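Side-chain contact in Molybdate/tungstate binding protein (Sporomusa ovata, PDB 1FR3), which binds the oxyanions molybdate and tungstate, probably as an intracellular store or buffer in molybdate homeostasis: residues E15-K18 against A23-V26. Sequence-based numbering, arbitrary orientation.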
loop_
_atom_site.group_PDB
_atom_site.type_symbol
_atom_site.label_atom_id
_atom_site.label_comp_id
_atom_site.label_asym_id
_atom_site.label_seq_id
_atom_site.Cartn_x
_atom_site.Cartn_y
_atom_site.Cartn_z
ATOM N N GLU A 15 16.660 10.257 13.362
ATOM C CA GLU A 15 15.808 10.464 14.527
ATOM C C GLU A 15 14.621 9.511 14.534
ATOM O O GLU A 15 14.194 9.016 13.497
ATOM C CB GLU A 15 15.313 11.923 14.553
ATOM C CG GLU A 15 16.447 12.897 14.839
ATOM C CD GLU A 15 16.088 14.360 14.902
ATOM O OE1 GLU A 15 15.129 14.727 15.610
ATOM O OE2 GLU A 15 16.772 15.189 14.252
ATOM N N ILE A 16 14.112 9.239 15.733
ATOM C CA ILE A 16 12.951 8.389 15.905
ATOM C C ILE A 16 11.940 9.067 16.830
ATOM O O ILE A 16 12.338 9.475 17.927
ATOM C CB ILE A 16 13.303 7.015 16.511
ATOM C CG1 ILE A 16 14.244 6.265 15.566
ATOM C CG2 ILE A 16 12.033 6.208 16.756
ATOM C CD1 ILE A 16 14.784 4.961 16.116
ATOM N N VAL A 17 10.696 9.174 16.385
ATOM C CA VAL A 17 9.638 9.740 17.220
ATOM C C VAL A 17 8.625 8.621 17.471
ATOM O O VAL A 17 8.075 8.072 16.513
ATOM C CB VAL A 17 8.962 10.969 16.609
ATOM C CG1 VAL A 17 7.824 11.480 17.485
ATOM C CG2 VAL A 17 9.984 12.088 16.398
ATOM N N LYS A 18 8.420 8.259 18.727
ATOM C CA LYS A 18 7.537 7.161 19.089
ATOM C C LYS A 18 6.156 7.604 19.542
ATOM O O LYS A 18 6.047 8.400 20.476
ATOM C CB LYS A 18 8.195 6.378 20.240
ATOM C CG LYS A 18 9.539 5.764 19.898
ATOM C CD LYS A 18 10.095 4.987 21.086
ATOM C CE LYS A 18 11.472 4.419 20.775
ATOM N NZ LYS A 18 11.980 3.566 21.889
ATOM N N ALA A 23 5.549 4.765 14.812
ATOM C CA ALA A 23 6.809 5.460 15.042
ATOM C C ALA A 23 7.283 6.085 13.731
ATOM O O ALA A 23 7.133 5.468 12.673
ATOM C CB ALA A 23 7.873 4.509 15.563
ATOM N N LYS A 24 7.789 7.303 13.807
ATOM C CA LYS A 24 8.342 7.976 12.636
ATOM C C LYS A 24 9.843 7.717 12.619
ATOM O O LYS A 24 10.529 8.040 13.587
ATOM C CB LYS A 24 8.072 9.484 12.685
ATOM C CG LYS A 24 8.763 10.249 11.563
ATOM C CD LYS A 24 8.495 11.736 11.586
ATOM C CE LYS A 24 9.011 12.439 12.823
ATOM N NZ LYS A 24 8.961 13.929 12.677
ATOM N N ILE A 25 10.359 7.148 11.531
ATOM C CA ILE A 25 11.785 6.874 11.414
ATOM C C ILE A 25 12.333 7.835 10.352
ATOM O O ILE A 25 11.943 7.721 9.191
ATOM C CB ILE A 25 12.098 5.432 10.988
ATOM C CG1 ILE A 25 11.281 4.403 11.767
ATOM C CG2 ILE A 25 13.587 5.133 11.132
ATOM C CD1 ILE A 25 11.410 4.418 13.264
ATOM N N VAL A 26 13.124 8.797 10.798
ATOM C CA VAL A 26 13.696 9.791 9.888
ATOM C C VAL A 26 15.097 9.310 9.510
ATOM O O VAL A 26 15.913 9.049 10.394
ATOM C CB VAL A 26 13.791 11.191 10.511
ATOM C CG1 VAL A 26 14.250 12.189 9.452
ATOM C CG2 VAL A 26 12.450 11.630 11.085
#
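Val17 and Lys24 stand side by side on one face of the sheet and point the same way. Methyl CG2 of Val17 lies 3.7 Å from CE of Lys24, so the aliphatic part of the lysine does the touching. The lysine chain starts extended and then bends at its third torsion (chi3 63°), which brings CE back alongside the valine. On the other face Ile16 and Ile25 also run side by side. CD1 of Ile25 reaches across to CG2 of Ile16 at 4.0 Å and is almost as close to its CG1. The backbones between these two layers are joined by four hydrogen bonds. Val17 and Lys24 form a hydrogen-bonded pair: Lys24 N gives to Val17 O at 2.8 Å, and Val17 N gives to Lys24 O at 3.0 Å. Glu15 and Val26 form the next such pair. Its bond from Val26 N to Glu15 O is 2.9 Å, while that from Glu15 N to Val26 O is longer at 3.3 Å. The two strands, 7-18 and 22-29, make an antiparallel beta hairpin in the TOBE domain, a member of the OB clan. Between the bonded rungs, CA of Ile16 makes a C-H...O contact with Lys24 O at 3.4 Å. Further out, strand 32-39 flanks 22-29 and bonds to the backbones of Ala23 and Ile25. Val43 of helix 40-46 packs on Ala23 and Ile25, both buried, and Leu48 touches both isoleucines. The Lys24 face meets a second subunit: NZ of Lys24 forms a salt bridge with Asp41 of that subunit, whose Thr20 packs on Val17. Thr20, Val21 and Met22, in the turn and at the start of strand 22-29, line a tungstate pocket, and the side chain of Ala23 is about 8 Å from a bound tungstate.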